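Local coordinates for outer membrane protein TP0453 (Treponema pallidum, PDB 3K8G), which is an outer-membrane-associated lipoprotein that alters membrane permeability at acidic pH and might take part in ligand transport, at residues 44-52 / 84-92; 65-73 / 127-137. All coordinates share one frame; numbering follows the deposited sequence.

Contact 1. Residues 44-52 / 84-92; sequences KADIKKIVD and IFSRSDGWA
D46 reaches I84, F85 and W91 by a first torsion that sets CG beside its own backbone N (chi1 -42°), while a second near a right angle (chi2 84°) turns the two carboxylate oxygens to different targets. OD2 accepts the backbone N-H of F85, with N and OD2 2.7 Å apart; the donor comes from above the carboxylate plane. OD1 takes a weak, bent bond from the indole, W91 NE1 lying 2.8 Å from D46 OD1 at the ring's edge, and the carboxylate stands steeply to the indole, the two planes 78° apart. One helix side chain thus ties down two separate points of the 84-92 loop and probably limits the swing of the W91 ring, one face of which is covered by F85 CD1.

Like charges also come close here, as D46 OD1 is 4.3 Å from D89 OD2. One water bridges D46 OD2 and D89 OD2 and accepts from S86 N; a second bridges D89 OD2 and, weakly, D46 OD1. They probably ease the repulsion.

Beside this polar patch the contact is apolar. I84 sends CG1 between its backbone N and carbonyl carbon, which carries CD1 to 3.9 Å from I50 CG1, and the two side chains cross at about a right angle. The other branch, I84 CG2, lies 3.6 Å from K49 CD, against the aliphatic part of the lysine. I50 CD1 meets the F85 ring obliquely, 3.9 Å from CZ.

Helix 45-52, the predicted amphipathic helix 3, is thereby fastened to the loop that leads into strand 92-95. I47 and V51 rest on I38 of helix 31-41, K49 and I50 touch F80 of helix 78-81, and I50, F85 and W91 all pack on V110 of strand 108-114.

Contact 2. Residues 65-73 / 127-137; sequences SKEFRLFGS and RERMSKMLSRL
E67 OE1 accepts the backbone N-H of E128 in a nearly straight hydrogen bond, with E128 N 2.9 Å away (168°) and above the E67 carboxylate plane. E128 stacks on R69, carboxylate and guanidinium planes 26° apart, with OE1 over one face and 3.4 Å from R69 NE: a salt bridge of charge alone, no N-H aimed at the oxygen.

R69 holds E67 side-on, NE to OE1 at 3.0 Å and NH2 to OE2 at 3.0 Å; its NE and E128 N approach OE1 from opposite faces of the carboxylate. R136 grips E128 end-on, NH2 to OE1 at 2.6 Å and NH1 to OE2 at 2.8 Å. R69 NH1 and R136 NH2 lie 3.4 Å apart without bonding, their like charges probably offset by E128. The result is a buried four-residue salt-bridge network joining strand 67-74, whose start carries a G1 beta bulge at K66 and E67, to the segment around helix 130-135, predicted to be amphipathic, through E128 ahead of it and R136 later in the chain.

Farther along the strand, the extended M133 (CG anti to the backbone N, chi1 -179°) brings CE to 3.5 Å from L70 O, and L137 CD2 touches the F71 ring edge.

In the second shell, S65 OG donates to the anti lone pair of E67 OE2, R69 NH1 to V15 O and R136 NE to V14 O, both in helix 11-15, while F62 makes a cation-pi contact with R69.

How the contacts relate
Contacts 1 and 2 have centres about 18 Å apart, and their nearest atoms stay about 7 Å from each other without touching. Their segments alternate along the chain, so each pairing spans part of the other. Contact 1 is more peripheral, about 20 Å from the centre of the chain against 13 Å for contact 2. Bound methylpentanediol, probably from the crystallisation liquor, lies about 3 Å from the I47 side chain in contact 1 and about 4 Å from that of L70 in contact 2. The protein has a large hydrophobic cavity that opens when amphipathic helices 2, 3 and 9 move away from helices 7 and 8; contact 1 involves helix 3 and may be affected.

Contact 1. Residues 44-52 / 84-92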
loop_
_atom_site.group_PDB
_atom_site.type_symbol
_atom_site.label_atom_id
_atom_site.label_comp_id
_atom_site.label_asym_id
_atom_site.label_seq_id
_atom_site.Cartn_x
_atom_site.Cartn_y
_atom_site.Cartn_z
ATOM N N LYS A 44 18.585 -4.498 3.711
ATOM C CA LYS A 44 17.638 -5.372 3.042
ATOM C C LYS A 44 17.010 -6.403 3.971
ATOM O O LYS A 44 15.807 -6.606 3.943
ATOM C CB LYS A 44 18.285 -6.096 1.850
ATOM C CG LYS A 44 17.885 -5.552 0.478
ATOM C CD LYS A 44 18.685 -6.229 -0.630
ATOM C CE LYS A 44 19.967 -5.475 -0.893
ATOM N NZ LYS A 44 19.765 -4.385 -1.874
ATOM N N ALA A 45 17.816 -7.082 4.767
ATOM C CA ALA A 45 17.289 -8.252 5.470
ATOM C C ALA A 45 16.236 -7.884 6.519
ATOM O O ALA A 45 15.238 -8.605 6.669
ATOM C CB ALA A 45 18.417 -9.095 6.079
ATOM N N ASP A 46 16.450 -6.753 7.206
ATOM C CA ASP A 46 15.625 -6.357 8.350
ATOM C C ASP A 46 14.154 -6.182 7.931
ATOM O O ASP A 46 13.227 -6.619 8.636
ATOM C CB ASP A 46 16.120 -5.051 9.004
ATOM C CG ASP A 46 17.641 -4.970 9.138
ATOM O OD1 ASP A 46 18.323 -4.572 8.169
ATOM O OD2 ASP A 46 18.154 -5.261 10.238
ATOM N N ILE A 47 13.950 -5.552 6.790
ATOM C CA ILE A 47 12.565 -5.313 6.289
ATOM C C ILE A 47 11.862 -6.632 5.982
ATOM O O ILE A 47 10.728 -6.852 6.417
ATOM C CB ILE A 47 12.536 -4.364 5.070
ATOM C CG1 ILE A 47 13.338 -3.085 5.349
ATOM C CG2 ILE A 47 11.081 -3.982 4.679
ATOM C CD1 ILE A 47 12.719 -2.127 6.404
ATOM N N LYS A 48 12.554 -7.536 5.276
ATOM C CA LYS A 48 12.007 -8.871 5.008
ATOM C C LYS A 48 11.732 -9.596 6.313
ATOM O O LYS A 48 10.671 -10.194 6.484
ATOM C CB LYS A 48 12.941 -9.700 4.095
ATOM C CG LYS A 48 12.819 -9.353 2.616
ATOM C CD LYS A 48 13.246 -10.501 1.707
ATOM C CE LYS A 48 13.067 -10.120 0.233
ATOM N NZ LYS A 48 13.256 -11.285 -0.694
ATOM N N LYS A 49 12.676 -9.517 7.255
ATOM C CA LYS A 49 12.488 -10.150 8.556
ATOM C C LYS A 49 11.241 -9.628 9.270
ATOM O O LYS A 49 10.484 -10.412 9.869
ATOM C CB LYS A 49 13.745 -10.003 9.429
ATOM C CG LYS A 49 14.877 -10.968 9.002
ATOM C CD LYS A 49 16.172 -10.707 9.787
ATOM C CE LYS A 49 17.276 -11.701 9.422
ATOM N NZ LYS A 49 17.661 -11.562 7.994
ATOM N N ILE A 50 11.024 -8.313 9.205
ATOM C CA ILE A 50 9.828 -7.703 9.813
ATOM C C ILE A 50 8.555 -8.234 9.147
ATOM O O ILE A 50 7.583 -8.614 9.846
ATOM C CB ILE A 50 9.897 -6.146 9.803
ATOM C CG1 ILE A 50 11.048 -5.665 10.716
ATOM C CG2 ILE A 50 8.552 -5.513 10.271
ATOM C CD1 ILE A 50 11.371 -4.197 10.598
ATOM N N VAL A 51 8.573 -8.280 7.814
ATOM C CA VAL A 51 7.410 -8.761 7.042
ATOM C C VAL A 51 7.057 -10.189 7.415
ATOM O O VAL A 51 5.880 -10.502 7.566
ATOM C CB VAL A 51 7.572 -8.599 5.503
ATOM C CG1 VAL A 51 6.294 -8.991 4.773
ATOM C CG2 VAL A 51 7.824 -7.184 5.177
ATOM N N ASP A 52 8.077 -11.043 7.606
ATOM C CA ASP A 52 7.856 -12.443 8.006
ATOM C C ASP A 52 7.169 -12.609 9.364
ATOM O O ASP A 52 6.614 -13.670 9.654
ATOM C CB ASP A 52 9.166 -13.255 7.932
ATOM C CG ASP A 52 9.714 -13.349 6.499
ATOM O OD1 ASP A 52 10.906 -13.661 6.321
ATOM O OD2 ASP A 52 8.954 -13.099 5.539
ATOM N N ILE A 84 17.974 -7.408 14.780
ATOM C CA ILE A 84 17.978 -6.642 13.543
ATOM C C ILE A 84 18.489 -5.225 13.797
ATOM O O ILE A 84 18.975 -4.935 14.895
ATOM C CB ILE A 84 16.597 -6.652 12.846
ATOM C CG1 ILE A 84 15.471 -6.233 13.803
ATOM C CG2 ILE A 84 16.332 -8.058 12.217
ATOM C CD1 ILE A 84 14.111 -6.000 13.084
ATOM N N PHE A 85 18.369 -4.351 12.794
ATOM C CA PHE A 85 18.920 -2.995 12.864
ATOM C C PHE A 85 20.363 -3.001 13.368
ATOM O O PHE A 85 20.707 -2.288 14.297
ATOM C CB PHE A 85 18.063 -2.072 13.759
ATOM C CG PHE A 85 16.587 -2.189 13.521
ATOM C CD1 PHE A 85 16.031 -1.814 12.296
ATOM C CD2 PHE A 85 15.754 -2.694 14.515
ATOM C CE1 PHE A 85 14.670 -1.940 12.061
ATOM C CE2 PHE A 85 14.376 -2.803 14.293
ATOM C CZ PHE A 85 13.842 -2.432 13.051
ATOM N N SER A 86 21.210 -3.812 12.756
ATOM C CA SER A 86 22.621 -3.801 13.118
ATOM C C SER A 86 23.321 -2.576 12.518
ATOM O O SER A 86 23.060 -2.202 11.375
ATOM C CB SER A 86 23.277 -5.103 12.654
ATOM O OG SER A 86 24.570 -4.845 12.143
ATOM N N ARG A 87 24.194 -1.938 13.293
ATOM C CA ARG A 87 24.998 -0.809 12.787
ATOM C C ARG A 87 25.895 -1.152 11.593
ATOM O O ARG A 87 26.277 -0.268 10.828
ATOM C CB ARG A 87 25.851 -0.192 13.902
ATOM C CG ARG A 87 25.065 0.727 14.811
ATOM C CD ARG A 87 24.844 0.088 16.166
ATOM N NE ARG A 87 26.111 -0.154 16.857
ATOM C CZ ARG A 87 26.225 -0.796 18.019
ATOM N NH1 ARG A 87 25.141 -1.263 18.639
ATOM N NH2 ARG A 87 27.425 -0.973 18.570
ATOM N N SER A 88 26.230 -2.427 11.419
ATOM C CA SER A 88 27.019 -2.804 10.249
ATOM C C SER A 88 26.158 -2.819 8.987
ATOM O O SER A 88 26.676 -2.965 7.882
ATOM C CB SER A 88 27.758 -4.139 10.455
ATOM O OG SER A 88 26.856 -5.234 10.542
ATOM N N ASP A 89 24.847 -2.659 9.146
ATOM C CA ASP A 89 23.964 -2.590 7.992
ATOM C C ASP A 89 23.583 -1.155 7.657
ATOM O O ASP A 89 22.801 -0.915 6.732
ATOM C CB ASP A 89 22.734 -3.486 8.184
ATOM C CG ASP A 89 23.028 -4.948 7.867
ATOM O OD1 ASP A 89 23.908 -5.197 7.012
ATOM O OD2 ASP A 89 22.391 -5.843 8.473
ATOM N N GLY A 90 24.163 -0.210 8.400
ATOM C CA GLY A 90 23.932 1.215 8.174
ATOM C C GLY A 90 22.735 1.775 8.922
ATOM O O GLY A 90 22.167 2.793 8.499
ATOM N N TRP A 91 22.349 1.112 10.017
ATOM C CA TRP A 91 21.245 1.536 10.889
ATOM C C TRP A 91 21.760 2.300 12.098
ATOM O O TRP A 91 22.607 1.792 12.826
ATOM C CB TRP A 91 20.459 0.337 11.438
ATOM C CG TRP A 91 19.692 -0.394 10.453
ATOM C CD1 TRP A 91 20.031 -1.590 9.867
ATOM C CD2 TRP A 91 18.427 -0.008 9.891
ATOM N NE1 TRP A 91 19.053 -1.964 8.978
ATOM C CE2 TRP A 91 18.054 -1.020 8.974
ATOM C CE3 TRP A 91 17.571 1.094 10.075
ATOM C CZ2 TRP A 91 16.866 -0.963 8.228
ATOM C CZ3 TRP A 91 16.369 1.144 9.344
ATOM C CH2 TRP A 91 16.034 0.121 8.433
ATOM N N ALA A 92 21.230 3.499 12.324
ATOM C CA ALA A 92 21.554 4.263 13.522
ATOM C C ALA A 92 20.329 4.309 14.396
ATOM O O ALA A 92 19.213 4.485 13.897
ATOM C CB ALA A 92 21.998 5.658 13.164
HETATM O O HOH W 1 20.671 -5.714 10.540
HETATM O O HOH W 2 19.769 -6.674 7.655
#

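Contact 2. Residues 65-73 / 127-137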
loop_
_atom_site.group_PDB
_atom_site.type_symbol
_atom_site.label_atom_id
_atom_site.label_comp_id
_atom_site.label_asym_id
_atom_site.label_seq_id
_atom_site.Cartn_x
_atom_site.Cartn_y
_atom_site.Cartn_z
ATOM N N SER A 65 5.944 14.757 -1.288
ATOM C CA SER A 65 7.112 14.490 -0.434
ATOM C C SER A 65 7.817 13.156 -0.765
ATOM O O SER A 65 8.759 12.756 -0.067
ATOM C CB SER A 65 6.679 14.520 1.041
ATOM O OG SER A 65 5.529 13.675 1.245
ATOM N N LYS A 66 7.350 12.479 -1.824
ATOM C CA LYS A 66 7.943 11.205 -2.327
ATOM C C LYS A 66 8.252 10.204 -1.235
ATOM O O LYS A 66 9.428 9.900 -0.983
ATOM C CB LYS A 66 9.237 11.485 -3.140
ATOM C CG LYS A 66 9.044 12.353 -4.396
ATOM C CD LYS A 66 10.319 13.138 -4.704
ATOM C CE LYS A 66 10.157 14.035 -5.918
ATOM N NZ LYS A 66 10.608 13.352 -7.164
ATOM N N GLU A 67 7.222 9.659 -0.587
ATOM C CA GLU A 67 7.469 8.790 0.555
ATOM C C GLU A 67 6.351 7.799 0.686
ATOM O O GLU A 67 5.218 8.109 0.296
ATOM C CB GLU A 67 7.510 9.618 1.842
ATOM C CG GLU A 67 6.254 10.488 2.059
ATOM C CD GLU A 67 6.213 11.185 3.420
ATOM O OE1 GLU A 67 6.595 10.569 4.419
ATOM O OE2 GLU A 67 5.879 12.375 3.473
ATOM N N PHE A 68 6.656 6.641 1.263
ATOM C CA PHE A 68 5.626 5.704 1.703
ATOM C C PHE A 68 5.662 5.698 3.219
ATOM O O PHE A 68 6.746 5.756 3.819
ATOM C CB PHE A 68 5.963 4.275 1.243
ATOM C CG PHE A 68 5.619 3.975 -0.190
ATOM C CD1 PHE A 68 4.389 3.395 -0.512
ATOM C CD2 PHE A 68 6.568 4.143 -1.204
ATOM C CE1 PHE A 68 4.068 3.038 -1.847
ATOM C CE2 PHE A 68 6.258 3.790 -2.549
ATOM C CZ PHE A 68 5.000 3.255 -2.860
ATOM N N ARG A 69 4.487 5.632 3.850
ATOM C CA ARG A 69 4.413 5.449 5.287
ATOM C C ARG A 69 3.647 4.190 5.493
ATOM O O ARG A 69 2.574 4.042 4.907
ATOM C CB ARG A 69 3.667 6.602 5.941
ATOM C CG ARG A 69 4.302 7.996 5.616
ATOM C CD ARG A 69 3.622 9.097 6.463
ATOM N NE ARG A 69 3.908 10.396 5.843
ATOM C CZ ARG A 69 3.080 11.428 5.851
ATOM N NH1 ARG A 69 1.890 11.348 6.465
ATOM N NH2 ARG A 69 3.435 12.543 5.237
ATOM N N LEU A 70 4.176 3.296 6.333
ATOM C CA LEU A 70 3.621 1.955 6.457
ATOM C C LEU A 70 3.425 1.625 7.922
ATOM O O LEU A 70 4.244 1.940 8.773
ATOM C CB LEU A 70 4.572 0.903 5.837
ATOM C CG LEU A 70 4.983 1.176 4.383
ATOM C CD1 LEU A 70 6.261 0.471 4.009
ATOM C CD2 LEU A 70 3.807 0.767 3.479
ATOM N N PHE A 71 2.336 0.941 8.199
ATOM C CA PHE A 71 2.057 0.475 9.518
ATOM C C PHE A 71 1.771 -1.025 9.462
ATOM O O PHE A 71 0.952 -1.471 8.661
ATOM C CB PHE A 71 0.858 1.249 10.079
ATOM C CG PHE A 71 0.497 0.867 11.485
ATOM C CD1 PHE A 71 0.894 1.659 12.559
ATOM C CD2 PHE A 71 -0.274 -0.271 11.729
ATOM C CE1 PHE A 71 0.532 1.325 13.876
ATOM C CE2 PHE A 71 -0.623 -0.631 13.053
ATOM C CZ PHE A 71 -0.232 0.177 14.107
ATOM N N GLY A 72 2.475 -1.785 10.300
ATOM C CA GLY A 72 2.321 -3.263 10.318
ATOM C C GLY A 72 1.766 -3.767 11.642
ATOM O O GLY A 72 2.153 -3.267 12.683
ATOM N N SER A 73 0.812 -4.713 11.600
ATOM C CA SER A 73 0.371 -5.401 12.818
ATOM C C SER A 73 1.054 -6.741 12.766
ATOM O O SER A 73 1.018 -7.404 11.724
ATOM C CB SER A 73 -1.144 -5.642 12.830
ATOM O OG SER A 73 -1.824 -4.416 12.630
ATOM N N ARG A 127 10.773 12.971 3.393
ATOM C CA ARG A 127 9.863 12.050 4.102
ATOM C C ARG A 127 9.589 12.496 5.553
ATOM O O ARG A 127 10.413 13.158 6.204
ATOM C CB ARG A 127 10.414 10.649 4.102
ATOM C CG ARG A 127 11.628 10.404 5.009
ATOM C CD ARG A 127 12.147 9.021 4.693
ATOM N NE ARG A 127 13.282 8.624 5.549
ATOM C CZ ARG A 127 14.560 8.752 5.230
ATOM N NH1 ARG A 127 14.910 9.259 4.044
ATOM N NH2 ARG A 127 15.491 8.335 6.098
ATOM N N GLU A 128 8.430 12.094 6.051
ATOM C CA GLU A 128 7.955 12.564 7.353
ATOM C C GLU A 128 8.917 12.101 8.436
ATOM O O GLU A 128 9.492 10.988 8.355
ATOM C CB GLU A 128 6.552 11.987 7.618
ATOM C CG GLU A 128 5.935 12.474 8.949
ATOM C CD GLU A 128 4.487 12.107 9.074
ATOM O OE1 GLU A 128 4.243 10.887 9.190
ATOM O OE2 GLU A 128 3.627 13.029 9.051
ATOM N N ARG A 129 9.073 12.926 9.463
ATOM C CA ARG A 129 9.827 12.517 10.662
ATOM C C ARG A 129 9.054 11.440 11.434
ATOM O O ARG A 129 7.827 11.531 11.580
ATOM C CB ARG A 129 10.074 13.747 11.569
ATOM C CG ARG A 129 11.027 14.850 10.946
ATOM C CD ARG A 129 11.181 16.149 11.860
ATOM N NE ARG A 129 9.901 16.800 12.065
ATOM C CZ ARG A 129 9.084 16.625 13.111
ATOM N NH1 ARG A 129 9.443 15.916 14.171
ATOM N NH2 ARG A 129 7.899 17.194 13.097
ATOM N N MET A 130 9.774 10.412 11.897
ATOM C CA MET A 130 9.165 9.287 12.613
ATOM C C MET A 130 8.397 9.796 13.835
ATOM O O MET A 130 7.278 9.353 14.088
ATOM C CB MET A 130 10.238 8.231 12.999
ATOM C CG MET A 130 9.736 7.039 13.833
ATOM S SD MET A 130 8.503 6.135 12.898
ATOM C CE MET A 130 9.540 5.466 11.585
ATOM N N SER A 131 8.944 10.763 14.591
ATOM C CA SER A 131 8.187 11.217 15.774
ATOM C C SER A 131 6.853 11.869 15.432
ATOM O O SER A 131 5.904 11.827 16.239
ATOM C CB SER A 131 9.021 12.112 16.733
ATOM O OG SER A 131 8.862 13.453 16.418
ATOM N N LYS A 132 6.741 12.441 14.227
ATOM C CA LYS A 132 5.465 12.995 13.785
ATOM C C LYS A 132 4.457 11.886 13.454
ATOM O O LYS A 132 3.269 11.988 13.827
ATOM C CB LYS A 132 5.645 13.972 12.616
ATOM C CG LYS A 132 4.364 14.627 12.177
ATOM C CD LYS A 132 4.635 15.794 11.195
ATOM C CE LYS A 132 3.314 16.511 10.893
ATOM N NZ LYS A 132 3.412 17.239 9.618
ATOM N N MET A 133 4.922 10.847 12.757
ATOM C CA MET A 133 4.064 9.662 12.532
ATOM C C MET A 133 3.621 9.026 13.837
ATOM O O MET A 133 2.422 8.734 14.016
ATOM C CB MET A 133 4.766 8.627 11.702
ATOM C CG MET A 133 3.883 7.408 11.427
ATOM S SD MET A 133 4.647 6.389 10.153
ATOM C CE MET A 133 3.407 5.016 10.108
ATOM N N LEU A 134 4.572 8.835 14.754
ATOM C CA LEU A 134 4.253 8.248 16.065
ATOM C C LEU A 134 3.270 9.075 16.884
ATOM O O LEU A 134 2.484 8.510 17.639
ATOM C CB LEU A 134 5.521 7.936 16.886
ATOM C CG LEU A 134 6.405 6.855 16.273
ATOM C CD1 LEU A 134 7.662 6.654 17.118
ATOM C CD2 LEU A 134 5.653 5.512 16.081
ATOM N N SER A 135 3.282 10.403 16.724
ATOM C CA SER A 135 2.314 11.256 17.442
ATOM C C SER A 135 0.837 10.912 17.075
ATOM O O SER A 135 -0.103 11.207 17.845
ATOM C CB SER A 135 2.555 12.734 17.172
ATOM O OG SER A 135 2.124 13.079 15.865
ATOM N N ARG A 136 0.657 10.295 15.906
ATOM C CA ARG A 136 -0.666 9.889 15.444
ATOM C C ARG A 136 -1.156 8.593 16.121
ATOM O O ARG A 136 -2.301 8.189 15.942
ATOM C CB ARG A 136 -0.730 9.837 13.910
ATOM C CG ARG A 136 -0.558 11.275 13.278
ATOM C CD ARG A 136 -0.981 11.340 11.768
ATOM N NE ARG A 136 -0.098 10.493 10.979
ATOM C CZ ARG A 136 1.020 10.933 10.383
ATOM N NH1 ARG A 136 1.345 12.226 10.485
ATOM N NH2 ARG A 136 1.782 10.082 9.668
ATOM N N LEU A 137 -0.285 7.951 16.884
ATOM C CA LEU A 137 -0.720 6.890 17.818
ATOM C C LEU A 137 -1.611 7.436 18.912
ATOM O O LEU A 137 -2.467 6.690 19.440
ATOM C CB LEU A 137 0.491 6.151 18.441
ATOM C CG LEU A 137 1.382 5.346 17.474
ATOM C CD1 LEU A 137 2.656 4.911 18.196
ATOM C CD2 LEU A 137 0.662 4.130 16.883
#